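Local coordinates for Dot/Icm T4SS effector (Legionella pneumophila, PDB 6VVC), which acts as an effector kinase of the Dot/Icm type IV secretion system, transferring phosphate to its substrates once activated by the host's inositol hexakisphosphate, at residues Pro158-Ile163 and Ile207-Met212; Ser233-Val238 and Asn274-Ser279; Lys36-Tyr41 and Ala49-Asn54; Trp190-Ala195 and Ile216-Gly221. All coordinates share one frame; numbering follows the deposited sequence.

Contact 1: residues Pro158-Ile163 and Ile207-Met212; sequences PKINAI and IATEEM. With EDO (1,2-ethanediol), chain E.
Thr209 OG1 is gripped by two backbone N-H groups of its own loop, Glu211 N at 3.2 Å and Met212 N at 3.3 Å, an ST turn overlaid with an ST motif, while the methyl of the same side chain faces the other segment. With chi1 at 71°, OG1 lies between the backbone N and the carbonyl carbon, and Thr209 CG2 is turned to meet Ile160 CD1 at 4.0 Å, the two side chains crossing at about a right angle. Thr209 thus ties the turn of the small hairpin formed by strands 206-208 and 213-215 to the loop that follows strand 154-156, probably corresponding to the hinge of the protein kinase fold. The backbones join through a single antiparallel bridge: Ala208 N reaches Ile163 O at 2.7 Å, and Ile163 N returns to Ala208 O at 3.0 Å with an almost straight N-H...O angle of 177°. Next to this pair the contact is apolar. Ile207 CD1 comes to 3.5 Å from Ala162 CB, and the same methyl meets Ile160 CD1 tip to tip at 4.0 Å. Ile207 also packs on Lys214 of the partner strand, and Ala208 takes Ile165 against its methyl.

Contact 2: residues Ser233-Val238 and Asn274-Ser279; sequences SRKSLV and NNRDES
Arg234 sends CG away from its carbonyl carbon (chi1 -69°) and then bends at chi3 (64°), which swings its guanidinium toward Asp277. That aspartate belongs to a type II beta turn, Asn275 to Glu278, in the loop between helices 265-274 and 284-292, and the turn docks on the flank of helix 231-241. The salt bridge is side-on: Arg234 NE donates to the syn lone pair of Asp277 OD1 at 3.0 Å, and Arg234 NH2 to Asp277 OD2 at 2.9 Å. The fit is not flat, since the guanidinium and carboxylate planes are 46° apart and OD2 is met from above the carboxylate plane. A water bridges the segments, donating to Asp277 OD1 (2.7 Å) and Arg234 O (2.9 Å), so OD1 takes two donors. One helical turn on, Val238 supplies the apolar half, backed by Tyr272. Both its methyls press on the backbone of the turn, Val238 CG2 3.8 Å from Asp277 C and Val238 CG1 3.4 Å from Glu278 O.

Contact 3: residues Lys36-Tyr41 and Ala49-Asn54; sequences KEFKIY and AVRFEN
Strands 38-43 and 46-53 form a beta hairpin, the middle pair of the four-stranded antiparallel sheet near the N-terminal end of the kinase. Lys39 and Val50 make the hydrogen-bonded pair, Val50 N to Lys39 O at 2.8 Å and Lys39 N to Val50 O at 2.9 Å. At the end of the ladder Phe52 N closes on Glu37 O at 2.6 Å. On the face carrying Lys39 and Val50, the Tyr41 ring turns its edge to Val50 CG2, 3.7 Å from Tyr41 CD2, and the aliphatic start of Lys39 runs obliquely against Phe52, Lys39 CB 3.7 Å from Phe52 CE1. The Lys39 amine goes on to a salt bridge with Asp25. The other face carries Phe38 and Arg51, side by side and pointing the same way. Phe38 CE1 sits over the centre of one face of the guanidinium, the two planes 63° apart. Glu37, extended with CG anti to N (chi1 -171°), brings OE2 into a salt bridge with Arg51 NH2 at 3.1 Å, the nitrogen standing above the Glu37 carboxylate plane. Glu126 of helix 114-133 takes NH2 as well, and Phe129 adds a cation-pi contact; two carboxylates probably offset the arginine's charge and fix its orientation.

Contact 4: residues Trp190-Ala195 and Ile216-Gly221; sequences WHPDLA and IDLDGG. With EDO (1,2-ethanediol), chain C.
This is a loop-to-loop contact in what is probably the C-terminal lobe of the kinase fold, where His191-Pro192-Asp193 probably occupies the place of the His-x-Asp sequence of the catalytic loop and Asp217-Leu218-Asp219 that of the DFG motif. The His191 ring links them. His191 NE2 donates to Ile216 O at 2.8 Å; the acceptor lies in the ring plane, although the donor stands above the carbonyl plane. His191 ND1 in turn accepts from Asp193 N at 2.9 Å, so both nitrogens are engaged and the ring cannot easily rotate. Leu218 lies over one face as a CH-pi contact, its CG 3.5 Å from the centroid of the His191 ring, much as the DFG phenylalanine packs on the His-x-Asp histidine in many kinases. Leu194 CB covers the opposite face. Pro192 CD touches Leu218 CD2 at 3.8 Å. A water donates to Asp193 OD2 and Asp217 O, each at 2.8 Å, and Asp193 OD1 bonds Ser202. A 1,2-ethanediol, probably from the crystallisation liquor, donates to both Asp217 carboxylate oxygens, its O2 2.7 Å from Asp217 OD2. Around the joint, Gln243 of helix 243-251 bonds His191 N, Thr215 of strand 213-215 packs on His191, and Arg223 of strand 223-224 on Pro192.

Contact 4, at the probable active site, is the closest of the four to the centre of the chain and touches two others. Contact 1 lies 16 Å away between centres and meets it where Ile207 CG1 packs on Ile216 CG2 at 4.0 Å; their segments alternate along the chain, so hinge-like loop, catalytic-loop region, hairpin and DFG-like loop follow one another. Contact 2, 19 Å from contact 4 between centres, reaches it through Trp190, whose CZ3 lies 3.9 Å from Leu237 CD1. Contact 3 stands apart in the N-terminal sheet, its nearest atoms about 14 Å from contact 4 and about 11 Å from contact 1. Contacts 1 and 2 lie on opposite sides of the chain's centre, 33 Å apart between centres.

Contact 1: residues Pro158-Ile163 and Ile207-Met212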
loop_
_atom_site.group_PDB
_atom_site.type_symbol
_atom_site.label_atom_id
_atom_site.label_comp_id
_atom_site.label_asym_id
_atom_site.label_seq_id
_atom_site.Cartn_x
_atom_site.Cartn_y
_atom_site.Cartn_z
ATOM N N PRO A 158 12.084 3.399 -2.430
ATOM C CA PRO A 158 12.363 4.635 -1.690
ATOM C C PRO A 158 12.634 4.387 -0.214
ATOM O O PRO A 158 12.070 3.483 0.408
ATOM C CB PRO A 158 11.090 5.467 -1.891
ATOM C CG PRO A 158 10.470 4.917 -3.130
ATOM C CD PRO A 158 10.770 3.449 -3.097
ATOM N N LYS A 159 13.505 5.220 0.338
ATOM C CA LYS A 159 13.911 5.171 1.733
ATOM C C LYS A 159 13.126 6.207 2.532
ATOM O O LYS A 159 12.413 7.042 1.974
ATOM C CB LYS A 159 15.419 5.407 1.841
ATOM C CG LYS A 159 16.237 4.520 0.901
ATOM C CD LYS A 159 15.951 3.042 1.148
ATOM C CE LYS A 159 16.889 2.130 0.360
ATOM N NZ LYS A 159 16.717 2.229 -1.119
ATOM N N ILE A 160 13.258 6.149 3.858
ATOM C CA ILE A 160 12.439 6.990 4.720
ATOM C C ILE A 160 13.111 7.143 6.075
ATOM O O ILE A 160 13.862 6.269 6.517
ATOM C CB ILE A 160 11.010 6.405 4.862
ATOM C CG1 ILE A 160 10.076 7.437 5.495
ATOM C CG2 ILE A 160 11.034 5.129 5.697
ATOM C CD1 ILE A 160 8.632 6.994 5.559
ATOM N N ASN A 161 12.835 8.268 6.733
ATOM C CA ASN A 161 13.241 8.522 8.114
ATOM C C ASN A 161 12.098 8.070 9.013
ATOM O O ASN A 161 11.096 8.775 9.164
ATOM C CB ASN A 161 13.557 10.001 8.309
ATOM C CG ASN A 161 14.042 10.321 9.710
ATOM O OD1 ASN A 161 14.641 9.480 10.381
ATOM N ND2 ASN A 161 13.785 11.545 10.159
ATOM N N ALA A 162 12.232 6.889 9.611
ATOM C CA ALA A 162 11.137 6.315 10.381
ATOM C C ALA A 162 11.682 5.238 11.308
ATOM O O ALA A 162 12.818 4.777 11.163
ATOM C CB ALA A 162 10.055 5.748 9.458
ATOM N N ILE A 163 10.844 4.833 12.255
ATOM C CA ILE A 163 11.248 3.937 13.335
ATOM C C ILE A 163 10.353 2.707 13.292
ATOM O O ILE A 163 9.267 2.727 12.686
ATOM C CB ILE A 163 11.172 4.633 14.714
ATOM C CG1 ILE A 163 9.765 5.196 14.941
ATOM C CG2 ILE A 163 12.206 5.743 14.801
ATOM C CD1 ILE A 163 9.541 5.765 16.324
ATOM N N ILE A 207 6.981 0.449 9.331
ATOM C CA ILE A 207 7.638 1.483 10.118
ATOM C C ILE A 207 6.612 2.539 10.503
ATOM O O ILE A 207 5.503 2.593 9.967
ATOM C CB ILE A 207 8.832 2.130 9.380
ATOM C CG1 ILE A 207 8.489 2.461 7.924
ATOM C CG2 ILE A 207 10.037 1.209 9.434
ATOM C CD1 ILE A 207 7.713 3.748 7.743
ATOM N N ALA A 208 6.996 3.374 11.463
ATOM C CA ALA A 208 6.156 4.454 11.951
ATOM C C ALA A 208 6.887 5.775 11.798
ATOM O O ALA A 208 8.066 5.886 12.151
ATOM C CB ALA A 208 5.777 4.244 13.420
ATOM N N THR A 209 6.192 6.761 11.252
ATOM C CA THR A 209 6.581 8.150 11.402
ATOM C C THR A 209 5.861 8.685 12.639
ATOM O O THR A 209 5.213 7.936 13.375
ATOM C CB THR A 209 6.250 8.943 10.143
ATOM O OG1 THR A 209 4.831 9.104 10.035
ATOM C CG2 THR A 209 6.765 8.216 8.912
ATOM N N GLU A 210 5.954 9.987 12.884
ATOM C CA GLU A 210 5.230 10.558 14.010
ATOM C C GLU A 210 3.742 10.698 13.727
ATOM O O GLU A 210 2.961 10.866 14.672
ATOM C CB GLU A 210 5.837 11.911 14.383
ATOM C CG GLU A 210 7.248 11.785 14.941
ATOM C CD GLU A 210 7.857 13.116 15.329
ATOM O OE1 GLU A 210 7.255 14.166 15.018
ATOM O OE2 GLU A 210 8.943 13.112 15.947
ATOM N N GLU A 211 3.327 10.609 12.466
ATOM C CA GLU A 211 1.917 10.697 12.118
ATOM C C GLU A 211 1.248 9.336 11.976
ATOM O O GLU A 211 0.105 9.167 12.410
ATOM C CB GLU A 211 1.731 11.474 10.808
ATOM C CG GLU A 211 2.556 12.740 10.696
ATOM C CD GLU A 211 3.871 12.517 9.970
ATOM O OE1 GLU A 211 3.881 11.777 8.961
ATOM O OE2 GLU A 211 4.896 13.077 10.409
ATOM N N MET A 212 1.925 8.357 11.377
ATOM C CA MET A 212 1.236 7.152 10.942
ATOM C C MET A 212 2.217 6.001 10.780
ATOM O O MET A 212 3.437 6.170 10.849
ATOM C CB MET A 212 0.504 7.395 9.617
ATOM C CG MET A 212 1.449 7.723 8.467
ATOM S SD MET A 212 0.596 8.019 6.910
ATOM C CE MET A 212 -0.121 9.627 7.228
HETATM C C1 EDO E . 19.313 6.571 0.041
HETATM O O1 EDO E . 20.264 7.630 -0.122
HETATM C C2 EDO E . 18.586 6.329 -1.277
HETATM O O2 EDO E . 18.685 4.945 -1.636
#

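Contact 2: residues Ser233-Val238 and Asn274-Ser279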
loop_
_atom_site.group_PDB
_atom_site.type_symbol
_atom_site.label_atom_id
_atom_site.label_comp_id
_atom_site.label_asym_id
_atom_site.label_seq_id
_atom_site.Cartn_x
_atom_site.Cartn_y
_atom_site.Cartn_z
ATOM N N SER A 233 -0.294 -20.024 -7.876
ATOM C CA SER A 233 -0.896 -18.728 -8.169
ATOM C C SER A 233 -2.307 -18.640 -7.599
ATOM O O SER A 233 -2.718 -17.583 -7.106
ATOM C CB SER A 233 -0.907 -18.479 -9.676
ATOM O OG SER A 233 0.404 -18.544 -10.211
ATOM N N ARG A 234 -3.063 -19.741 -7.657
ATOM C CA ARG A 234 -4.370 -19.770 -7.007
ATOM C C ARG A 234 -4.237 -19.523 -5.508
ATOM O O ARG A 234 -5.020 -18.764 -4.925
ATOM C CB ARG A 234 -5.058 -21.111 -7.266
ATOM C CG ARG A 234 -5.490 -21.344 -8.709
ATOM C CD ARG A 234 -5.920 -22.792 -8.918
ATOM N NE ARG A 234 -7.106 -23.138 -8.136
ATOM C CZ ARG A 234 -7.452 -24.379 -7.795
ATOM N NH1 ARG A 234 -6.699 -25.412 -8.150
ATOM N NH2 ARG A 234 -8.553 -24.585 -7.086
ATOM N N LYS A 235 -3.251 -20.156 -4.868
ATOM C CA LYS A 235 -3.036 -19.946 -3.441
ATOM C C LYS A 235 -2.619 -18.507 -3.155
ATOM O O LYS A 235 -3.144 -17.870 -2.234
ATOM C CB LYS A 235 -1.977 -20.917 -2.916
ATOM C CG LYS A 235 -2.366 -22.386 -2.983
ATOM C CD LYS A 235 -1.413 -23.246 -2.159
ATOM C CE LYS A 235 -1.755 -23.184 -0.676
ATOM N NZ LYS A 235 -0.745 -23.867 0.180
ATOM N N SER A 236 -1.670 -17.980 -3.934
ATOM C CA SER A 236 -1.183 -16.626 -3.693
ATOM C C SER A 236 -2.303 -15.601 -3.797
ATOM O O SER A 236 -2.283 -14.584 -3.095
ATOM C CB SER A 236 -0.065 -16.282 -4.678
ATOM O OG SER A 236 1.068 -17.107 -4.475
ATOM N N LEU A 237 -3.283 -15.843 -4.668
ATOM C CA LEU A 237 -4.404 -14.920 -4.797
ATOM C C LEU A 237 -5.206 -14.859 -3.506
ATOM O O LEU A 237 -5.567 -13.777 -3.031
ATOM C CB LEU A 237 -5.288 -15.341 -5.968
ATOM C CG LEU A 237 -6.404 -14.388 -6.390
ATOM C CD1 LEU A 237 -5.848 -13.011 -6.700
ATOM C CD2 LEU A 237 -7.131 -14.962 -7.596
ATOM N N VAL A 238 -5.495 -16.025 -2.920
ATOM C CA VAL A 238 -6.199 -16.072 -1.640
ATOM C C VAL A 238 -5.367 -15.394 -0.558
ATOM O O VAL A 238 -5.858 -14.535 0.183
ATOM C CB VAL A 238 -6.530 -17.531 -1.278
ATOM C CG1 VAL A 238 -7.002 -17.648 0.165
ATOM C CG2 VAL A 238 -7.577 -18.085 -2.239
ATOM N N ASN A 274 -10.478 -26.589 2.367
ATOM C CA ASN A 274 -11.827 -27.062 2.089
ATOM C C ASN A 274 -12.707 -26.025 1.401
ATOM O O ASN A 274 -13.891 -26.294 1.178
ATOM C CB ASN A 274 -12.505 -27.516 3.388
ATOM C CG ASN A 274 -12.127 -28.930 3.781
ATOM O OD1 ASN A 274 -12.565 -29.896 3.156
ATOM N ND2 ASN A 274 -11.320 -29.061 4.828
ATOM N N ASN A 275 -12.163 -24.847 1.062
ATOM C CA ASN A 275 -12.904 -23.804 0.354
ATOM C C ASN A 275 -11.952 -23.184 -0.672
ATOM O O ASN A 275 -11.547 -22.025 -0.579
ATOM C CB ASN A 275 -13.463 -22.759 1.321
ATOM C CG ASN A 275 -14.467 -23.346 2.293
ATOM O OD1 ASN A 275 -15.664 -23.387 2.016
ATOM N ND2 ASN A 275 -13.982 -23.804 3.442
ATOM N N ARG A 276 -11.594 -23.977 -1.680
ATOM C CA ARG A 276 -10.547 -23.581 -2.613
ATOM C C ARG A 276 -10.928 -22.315 -3.369
ATOM O O ARG A 276 -12.090 -22.106 -3.729
ATOM C CB ARG A 276 -10.266 -24.721 -3.592
ATOM C CG ARG A 276 -9.546 -25.903 -2.955
ATOM C CD ARG A 276 -8.096 -25.556 -2.652
ATOM N NE ARG A 276 -7.404 -26.607 -1.908
ATOM C CZ ARG A 276 -6.089 -26.637 -1.711
ATOM N NH1 ARG A 276 -5.317 -25.680 -2.209
ATOM N NH2 ARG A 276 -5.542 -27.628 -1.019
ATOM N N ASP A 277 -9.929 -21.462 -3.601
ATOM C CA ASP A 277 -10.082 -20.191 -4.300
ATOM C C ASP A 277 -10.951 -19.208 -3.530
ATOM O O ASP A 277 -11.422 -18.217 -4.097
ATOM C CB ASP A 277 -10.653 -20.402 -5.708
ATOM C CG ASP A 277 -9.773 -21.288 -6.564
ATOM O OD1 ASP A 277 -8.551 -21.038 -6.621
ATOM O OD2 ASP A 277 -10.302 -22.244 -7.170
ATOM N N GLU A 278 -11.160 -19.454 -2.242
ATOM C CA GLU A 278 -11.998 -18.619 -1.397
ATOM C C GLU A 278 -11.147 -17.960 -0.321
ATOM O O GLU A 278 -10.300 -18.613 0.296
ATOM C CB GLU A 278 -13.105 -19.452 -0.748
ATOM C CG GLU A 278 -14.425 -18.726 -0.598
ATOM C CD GLU A 278 -15.106 -18.477 -1.928
ATOM O OE1 GLU A 278 -15.097 -19.389 -2.783
ATOM O OE2 GLU A 278 -15.646 -17.368 -2.123
ATOM N N SER A 279 -11.371 -16.665 -0.105
ATOM C CA SER A 279 -10.700 -15.913 0.943
ATOM C C SER A 279 -11.678 -15.616 2.072
ATOM O O SER A 279 -12.890 -15.522 1.858
ATOM C CB SER A 279 -10.124 -14.598 0.410
ATOM O OG SER A 279 -11.122 -13.598 0.312
HETATM O O HOH W 1 -7.554 -18.552 -6.311
#

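Contact 3: residues Lys36-Tyr41 and Ala49-Asn54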
loop_
_atom_site.group_PDB
_atom_site.type_symbol
_atom_site.label_atom_id
_atom_site.label_comp_id
_atom_site.label_asym_id
_atom_site.label_seq_id
_atom_site.Cartn_x
_atom_site.Cartn_y
_atom_site.Cartn_z
ATOM N N LYS A 36 2.461 11.728 -22.716
ATOM C CA LYS A 36 1.956 13.054 -22.393
ATOM C C LYS A 36 0.914 13.055 -21.278
ATOM O O LYS A 36 0.264 14.086 -21.064
ATOM C CB LYS A 36 1.351 13.716 -23.640
ATOM C CG LYS A 36 2.361 14.150 -24.687
ATOM C CD LYS A 36 1.673 14.934 -25.796
ATOM C CE LYS A 36 2.667 15.495 -26.795
ATOM N NZ LYS A 36 1.988 16.292 -27.855
ATOM N N GLU A 37 0.728 11.943 -20.562
ATOM C CA GLU A 37 -0.261 11.951 -19.492
ATOM C C GLU A 37 0.346 12.286 -18.134
ATOM O O GLU A 37 -0.305 12.947 -17.319
ATOM C CB GLU A 37 -0.989 10.607 -19.399
ATOM C CG GLU A 37 -2.180 10.673 -18.445
ATOM C CD GLU A 37 -3.033 9.421 -18.449
ATOM O OE1 GLU A 37 -2.664 8.442 -19.131
ATOM O OE2 GLU A 37 -4.080 9.418 -17.766
ATOM N N PHE A 38 1.575 11.846 -17.866
ATOM C CA PHE A 38 2.211 12.092 -16.581
ATOM C C PHE A 38 3.594 12.695 -16.771
ATOM O O PHE A 38 4.297 12.402 -17.741
ATOM C CB PHE A 38 2.352 10.810 -15.747
ATOM C CG PHE A 38 1.059 10.093 -15.508
ATOM C CD1 PHE A 38 0.145 10.570 -14.585
ATOM C CD2 PHE A 38 0.765 8.930 -16.200
ATOM C CE1 PHE A 38 -1.046 9.904 -14.363
ATOM C CE2 PHE A 38 -0.421 8.260 -15.981
ATOM C CZ PHE A 38 -1.327 8.747 -15.063
ATOM N N LYS A 39 3.967 13.550 -15.822
ATOM C CA LYS A 39 5.335 14.007 -15.649
ATOM C C LYS A 39 5.721 13.807 -14.191
ATOM O O LYS A 39 4.866 13.806 -13.300
ATOM C CB LYS A 39 5.506 15.477 -16.051
ATOM C CG LYS A 39 5.384 15.714 -17.549
ATOM C CD LYS A 39 5.749 17.140 -17.938
ATOM C CE LYS A 39 7.250 17.394 -17.845
ATOM N NZ LYS A 39 8.013 16.629 -18.872
ATOM N N ILE A 40 7.016 13.633 -13.954
ATOM C CA ILE A 40 7.546 13.351 -12.626
ATOM C C ILE A 40 8.521 14.458 -12.259
ATOM O O ILE A 40 9.435 14.772 -13.032
ATOM C CB ILE A 40 8.215 11.967 -12.575
ATOM C CG1 ILE A 40 7.178 10.889 -12.905
ATOM C CG2 ILE A 40 8.822 11.712 -11.202
ATOM C CD1 ILE A 40 7.766 9.583 -13.367
ATOM N N TYR A 41 8.318 15.053 -11.086
ATOM C CA TYR A 41 9.081 16.210 -10.653
ATOM C C TYR A 41 9.608 15.993 -9.244
ATOM O O TYR A 41 8.965 15.337 -8.419
ATOM C CB TYR A 41 8.234 17.490 -10.648
ATOM C CG TYR A 41 7.672 17.901 -11.984
ATOM C CD1 TYR A 41 8.420 18.670 -12.864
ATOM C CD2 TYR A 41 6.383 17.542 -12.356
ATOM C CE1 TYR A 41 7.905 19.059 -14.083
ATOM C CE2 TYR A 41 5.860 17.928 -13.573
ATOM C CZ TYR A 41 6.626 18.686 -14.433
ATOM O OH TYR A 41 6.114 19.076 -15.646
ATOM N N ALA A 49 4.295 12.713 -8.907
ATOM C CA ALA A 49 3.729 12.450 -10.224
ATOM C C ALA A 49 2.620 13.463 -10.479
ATOM O O ALA A 49 1.778 13.696 -9.605
ATOM C CB ALA A 49 3.181 11.027 -10.330
ATOM N N VAL A 50 2.629 14.069 -11.663
ATOM C CA VAL A 50 1.627 15.054 -12.053
ATOM C C VAL A 50 0.899 14.538 -13.283
ATOM O O VAL A 50 1.535 14.173 -14.280
ATOM C CB VAL A 50 2.251 16.433 -12.340
ATOM C CG1 VAL A 50 1.173 17.413 -12.795
ATOM C CG2 VAL A 50 2.971 16.959 -11.112
ATOM N N ARG A 51 -0.427 14.518 -13.215
ATOM C CA ARG A 51 -1.257 14.124 -14.343
ATOM C C ARG A 51 -1.590 15.339 -15.196
ATOM O O ARG A 51 -1.939 16.403 -14.676
ATOM C CB ARG A 51 -2.540 13.458 -13.847
ATOM C CG ARG A 51 -3.578 13.232 -14.925
ATOM C CD ARG A 51 -4.783 12.478 -14.385
ATOM N NE ARG A 51 -4.847 11.132 -14.945
ATOM C CZ ARG A 51 -4.880 10.004 -14.238
ATOM N NH1 ARG A 51 -4.881 10.019 -12.910
ATOM N NH2 ARG A 51 -4.930 8.846 -14.875
ATOM N N PHE A 52 -1.488 15.171 -16.514
ATOM C CA PHE A 52 -1.725 16.244 -17.465
ATOM C C PHE A 52 -2.844 15.873 -18.428
ATOM O O PHE A 52 -3.117 14.694 -18.674
ATOM C CB PHE A 52 -0.459 16.565 -18.272
ATOM C CG PHE A 52 0.546 17.395 -17.527
ATOM C CD1 PHE A 52 1.492 16.797 -16.711
ATOM C CD2 PHE A 52 0.550 18.775 -17.653
ATOM C CE1 PHE A 52 2.421 17.561 -16.030
ATOM C CE2 PHE A 52 1.474 19.544 -16.974
ATOM C CZ PHE A 52 2.411 18.936 -16.162
ATOM N N GLU A 53 -3.493 16.904 -18.969
ATOM C CA GLU A 53 -4.468 16.736 -20.043
ATOM C C GLU A 53 -4.385 17.978 -20.919
ATOM O O GLU A 53 -4.776 19.067 -20.490
ATOM C CB GLU A 53 -5.878 16.539 -19.496
ATOM C CG GLU A 53 -6.968 16.550 -20.562
ATOM C CD GLU A 53 -8.352 16.317 -19.985
ATOM O OE1 GLU A 53 -8.463 16.147 -18.752
ATOM O OE2 GLU A 53 -9.329 16.307 -20.764
ATOM N N ASN A 54 -3.872 17.815 -22.138
ATOM C CA ASN A 54 -3.698 18.926 -23.073
ATOM C C ASN A 54 -2.823 20.023 -22.464
ATOM O O ASN A 54 -3.189 21.199 -22.429
ATOM C CB ASN A 54 -5.052 19.486 -23.516
ATOM C CG ASN A 54 -5.783 18.560 -24.469
ATOM O OD1 ASN A 54 -6.895 18.113 -24.190
ATOM N ND2 ASN A 54 -5.157 18.266 -25.605
#

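Contact 4: residues Trp190-Ala195 and Ile216-Gly221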
loop_
_atom_site.group_PDB
_atom_site.type_symbol
_atom_site.label_atom_id
_atom_site.label_comp_id
_atom_site.label_asym_id
_atom_site.label_seq_id
_atom_site.Cartn_x
_atom_site.Cartn_y
_atom_site.Cartn_z
ATOM N N TRP A 190 -1.553 -6.589 -3.379
ATOM C CA TRP A 190 -0.916 -6.950 -2.120
ATOM C C TRP A 190 0.593 -6.726 -2.187
ATOM O O TRP A 190 1.182 -6.591 -3.260
ATOM C CB TRP A 190 -1.243 -8.402 -1.717
ATOM C CG TRP A 190 -0.749 -9.504 -2.630
ATOM C CD1 TRP A 190 0.434 -10.182 -2.532
ATOM C CD2 TRP A 190 -1.448 -10.083 -3.743
ATOM N NE1 TRP A 190 0.519 -11.134 -3.520
ATOM C CE2 TRP A 190 -0.621 -11.093 -4.278
ATOM C CE3 TRP A 190 -2.687 -9.841 -4.344
ATOM C CZ2 TRP A 190 -0.992 -11.855 -5.385
ATOM C CZ3 TRP A 190 -3.053 -10.601 -5.442
ATOM C CH2 TRP A 190 -2.209 -11.594 -5.950
ATOM N N HIS A 191 1.181 -6.671 -0.986
ATOM C CA HIS A 191 2.614 -6.410 -0.804
ATOM C C HIS A 191 3.417 -7.653 -1.164
ATOM O O HIS A 191 3.057 -8.761 -0.745
ATOM C CB HIS A 191 2.843 -6.014 0.664
ATOM C CG HIS A 191 4.168 -5.371 0.939
ATOM N ND1 HIS A 191 5.365 -5.934 0.556
ATOM C CD2 HIS A 191 4.484 -4.235 1.604
ATOM C CE1 HIS A 191 6.362 -5.164 0.955
ATOM N NE2 HIS A 191 5.855 -4.124 1.592
ATOM N N PRO A 192 4.492 -7.528 -1.952
ATOM C CA PRO A 192 5.257 -8.722 -2.345
ATOM C C PRO A 192 6.148 -9.303 -1.256
ATOM O O PRO A 192 6.683 -10.401 -1.444
ATOM C CB PRO A 192 6.106 -8.216 -3.523
ATOM C CG PRO A 192 6.272 -6.758 -3.254
ATOM C CD PRO A 192 4.959 -6.321 -2.664
ATOM N N ASP A 193 6.318 -8.611 -0.127
ATOM C CA ASP A 193 7.236 -9.034 0.923
ATOM C C ASP A 193 6.803 -8.426 2.262
ATOM O O ASP A 193 7.528 -7.619 2.859
ATOM C CB ASP A 193 8.670 -8.641 0.562
ATOM C CG ASP A 193 9.676 -9.069 1.614
ATOM O OD1 ASP A 193 9.403 -10.052 2.335
ATOM O OD2 ASP A 193 10.731 -8.413 1.731
ATOM N N LEU A 194 5.624 -8.798 2.738
ATOM C CA LEU A 194 5.156 -8.374 4.056
ATOM C C LEU A 194 4.547 -9.564 4.790
ATOM O O LEU A 194 4.881 -9.826 5.950
ATOM C CB LEU A 194 4.142 -7.236 3.933
ATOM C CG LEU A 194 3.577 -6.651 5.231
ATOM C CD1 LEU A 194 4.670 -6.059 6.109
ATOM C CD2 LEU A 194 2.521 -5.594 4.921
ATOM N N ALA A 195 3.642 -10.282 4.119
ATOM C CA ALA A 195 3.119 -11.543 4.643
ATOM C C ALA A 195 2.629 -12.352 3.441
ATOM O O ALA A 195 1.500 -12.159 2.982
ATOM C CB ALA A 195 2.012 -11.313 5.659
ATOM N N ILE A 216 6.838 -0.489 3.451
ATOM C CA ILE A 216 7.935 -0.103 2.575
ATOM C C ILE A 216 8.455 -1.323 1.825
ATOM O O ILE A 216 8.054 -2.461 2.078
ATOM C CB ILE A 216 9.096 0.550 3.361
ATOM C CG1 ILE A 216 9.633 -0.428 4.412
ATOM C CG2 ILE A 216 8.636 1.837 4.023
ATOM C CD1 ILE A 216 10.870 0.057 5.137
ATOM N N ASP A 217 9.379 -1.061 0.897
ATOM C CA ASP A 217 10.175 -2.092 0.233
ATOM C C ASP A 217 9.293 -3.068 -0.547
ATOM O O ASP A 217 9.296 -4.279 -0.318
ATOM C CB ASP A 217 11.056 -2.827 1.252
ATOM C CG ASP A 217 12.189 -1.959 1.783
ATOM O OD1 ASP A 217 12.427 -0.869 1.223
ATOM O OD2 ASP A 217 12.842 -2.366 2.765
ATOM N N LEU A 218 8.536 -2.512 -1.492
ATOM C CA LEU A 218 7.737 -3.299 -2.430
ATOM C C LEU A 218 8.530 -3.385 -3.733
ATOM O O LEU A 218 8.380 -2.556 -4.631
ATOM C CB LEU A 218 6.360 -2.682 -2.647
ATOM C CG LEU A 218 5.380 -2.704 -1.468
ATOM C CD1 LEU A 218 5.613 -1.533 -0.527
ATOM C CD2 LEU A 218 3.938 -2.715 -1.963
ATOM N N ASP A 219 9.391 -4.399 -3.825
ATOM C CA ASP A 219 10.225 -4.595 -5.004
ATOM C C ASP A 219 9.350 -4.872 -6.219
ATOM O O ASP A 219 8.701 -5.920 -6.298
ATOM C CB ASP A 219 11.211 -5.744 -4.777
ATOM C CG ASP A 219 12.430 -5.654 -5.677
ATOM O OD1 ASP A 219 12.357 -4.966 -6.717
ATOM O OD2 ASP A 219 13.461 -6.273 -5.343
ATOM N N GLY A 220 9.321 -3.939 -7.168
ATOM C CA GLY A 220 8.470 -4.067 -8.330
ATOM C C GLY A 220 7.033 -3.645 -8.119
ATOM O O GLY A 220 6.224 -3.781 -9.045
ATOM N N GLY A 221 6.689 -3.145 -6.938
ATOM C CA GLY A 221 5.347 -2.663 -6.679
ATOM C C GLY A 221 4.414 -3.750 -6.185
ATOM O O GLY A 221 4.816 -4.866 -5.845
HETATM C C1 EDO C . 15.816 0.068 3.035
HETATM O O1 EDO C . 15.151 -0.373 1.846
HETATM C C2 EDO C . 15.511 -0.910 4.162
HETATM O O2 EDO C . 14.139 -0.764 4.551
HETATM O O HOH W 2 11.246 -6.250 0.073
#